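Local coordinates for putative HTH-type transcriptional regulator ybaQ (Escherichia coli, PDB 2EBY), which probably binds DNA through a helix-turn-helix domain of the Cro/C1 type and so may regulate transcription, at the interface of chains A and B. Sequence-based numbering; all coordinates share one arbitrary frame. Chains: chain A/B, Putative HTH-type transcriptional regulator ybaQ.

The interface of chains A and B. Residues chain A 33, 62; chain B 95-98, 101.
A:Leu33 and A:Val62 receive the C-terminal segment of chain B in a two-fold symmetric homodimer contact, where each copy reaches over to the other's Cro/C1-type helix-turn-helix domain; whether the crystal dimer is the one in solution the structure alone does not show. A:Leu33 sits near the end of helix 27-34, the first helix of the predicted motif, and A:Val62 near the end of helix 53-63. Across both runs the extended stretch B:Ile95 to B:Thr97, which leads into helix 98-103. A polar tie is made at that helix's start: B:Val98 N donates to A:Val62 O over 2.7 Å, nearly straight at the hydrogen (169°) and directed at a carbonyl lone pair, so a backbone carbonyl of chain A satisfies this N-H in the manner of a cap. A:Leu33 does most of the apolar work. A:Leu33 CD2 lies 3.5 Å from B:Glu96 O and also meets the aliphatic part of B:Glu96, whose CG stands anti to the backbone N (chi1 -177°), so that its extended chain passes the leucine at a slant. Both leucine methyls reach the root of B:Tyr101, A:Leu33 CD2 lying 3.9 Å from B:Tyr101 CB, while B:Glu96 OE2 lies in plane at the tyrosine ring's edge. On the other flank A:Val62 CG2 presses on B:Ile95 CG2 at 3.5 Å, a snug fit with the side chains roughly perpendicular. B:Ile95 CG2 also packs 3.4 Å from A:Leu33 O, touching both chain A helices.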
ATOM      1  N   LEU A  33     -14.086 -20.258  -1.427  1.00 35.45           N
ATOM      2  CA  LEU A  33     -13.498 -20.283  -0.095  1.00 36.29           C
ATOM      3  C   LEU A  33     -13.310 -18.838   0.390  1.00 36.64           C
ATOM      4  O   LEU A  33     -13.693 -18.489   1.508  1.00 36.09           O
ATOM      5  CB  LEU A  33     -12.141 -20.998  -0.109  1.00 35.77           C
ATOM      6  CG  LEU A  33     -12.127 -22.526  -0.236  1.00 37.36           C
ATOM      7  CD1 LEU A  33     -10.695 -23.066  -0.273  1.00 36.57           C
ATOM      8  CD2 LEU A  33     -12.879 -23.109   0.946  1.00 38.32           C
ATOM      9  N   VAL A  62      -7.784 -18.323   4.656  1.00 37.47           N
ATOM     10  CA  VAL A  62      -7.867 -19.544   3.859  1.00 37.54           C
ATOM     11  C   VAL A  62      -6.594 -20.392   3.877  1.00 38.49           C
ATOM     12  O   VAL A  62      -6.659 -21.622   3.934  1.00 37.90           O
ATOM     13  CB  VAL A  62      -8.231 -19.224   2.370  1.00 38.09           C
ATOM     14  CG1 VAL A  62      -8.063 -20.457   1.504  1.00 35.42           C
ATOM     15  CG2 VAL A  62      -9.670 -18.721   2.276  1.00 36.96           C
TER
ATOM     16  N   ILE B  95     -15.377 -17.754   6.644  1.00 47.55           N
ATOM     17  CA  ILE B  95     -14.514 -18.231   5.565  1.00 47.39           C
ATOM     18  C   ILE B  95     -13.939 -19.574   5.981  1.00 48.46           C
ATOM     19  O   ILE B  95     -13.416 -19.721   7.086  1.00 48.27           O
ATOM     20  CB  ILE B  95     -13.340 -17.256   5.264  1.00 46.39           C
ATOM     21  CG1 ILE B  95     -13.835 -16.104   4.388  1.00 45.71           C
ATOM     22  CG2 ILE B  95     -12.199 -18.000   4.577  1.00 43.72           C
ATOM     23  CD1 ILE B  95     -12.761 -15.105   4.036  1.00 46.04           C
ATOM     24  N   GLU B  96     -14.051 -20.550   5.089  1.00 49.29           N
ATOM     25  CA  GLU B  96     -13.554 -21.895   5.332  1.00 51.65           C
ATOM     26  C   GLU B  96     -12.109 -21.940   4.851  1.00 51.59           C
ATOM     27  O   GLU B  96     -11.803 -21.410   3.783  1.00 51.57           O
ATOM     28  CB  GLU B  96     -14.404 -22.893   4.541  1.00 53.58           C
ATOM     29  CG  GLU B  96     -14.047 -24.351   4.746  1.00 56.67           C
ATOM     30  CD  GLU B  96     -14.680 -25.241   3.695  1.00 59.07           C
ATOM     31  OE1 GLU B  96     -15.873 -25.029   3.389  1.00 59.61           O
ATOM     32  OE2 GLU B  96     -13.990 -26.148   3.177  1.00 59.96           O
ATOM     33  N   THR B  97     -11.226 -22.573   5.620  1.00 50.23           N
ATOM     34  CA  THR B  97      -9.819 -22.644   5.241  1.00 49.66           C
ATOM     35  C   THR B  97      -9.515 -23.802   4.290  1.00 49.21           C
ATOM     36  O   THR B  97     -10.248 -24.789   4.237  1.00 47.38           O
ATOM     37  CB  THR B  97      -8.906 -22.766   6.480  1.00 50.93           C
ATOM     38  OG1 THR B  97      -8.822 -24.138   6.883  1.00 52.01           O
ATOM     39  CG2 THR B  97      -9.458 -21.935   7.636  1.00 48.71           C
ATOM     40  N   VAL B  98      -8.421 -23.666   3.542  1.00 49.51           N
ATOM     41  CA  VAL B  98      -8.006 -24.674   2.574  1.00 49.51           C
ATOM     42  C   VAL B  98      -7.818 -26.044   3.227  1.00 51.35           C
ATOM     43  O   VAL B  98      -7.686 -27.059   2.539  1.00 50.70           O
ATOM     44  CB  VAL B  98      -6.694 -24.256   1.871  1.00 47.97           C
ATOM     45  CG1 VAL B  98      -5.500 -24.581   2.751  1.00 47.88           C
ATOM     46  CG2 VAL B  98      -6.580 -24.946   0.521  1.00 47.89           C
ATOM     47  N   TYR B 101     -11.350 -27.733   3.650  1.00 51.04           N
ATOM     48  CA  TYR B 101     -11.792 -27.988   2.287  1.00 49.73           C
ATOM     49  C   TYR B 101     -11.132 -29.205   1.652  1.00 49.93           C
ATOM     50  O   TYR B 101     -11.778 -30.231   1.434  1.00 49.70           O
ATOM     51  CB  TYR B 101     -11.530 -26.774   1.394  1.00 47.14           C
ATOM     52  CG  TYR B 101     -12.087 -26.949   0.005  1.00 43.92           C
ATOM     53  CD1 TYR B 101     -13.464 -26.961  -0.212  1.00 44.81           C
ATOM     54  CD2 TYR B 101     -11.248 -27.169  -1.082  1.00 43.72           C
ATOM     55  CE1 TYR B 101     -13.998 -27.194  -1.483  1.00 44.56           C
ATOM     56  CE2 TYR B 101     -11.767 -27.403  -2.359  1.00 44.50           C
ATOM     57  CZ  TYR B 101     -13.144 -27.414  -2.549  1.00 44.59           C
ATOM     58  OH  TYR B 101     -13.666 -27.636  -3.804  1.00 47.11           O
TER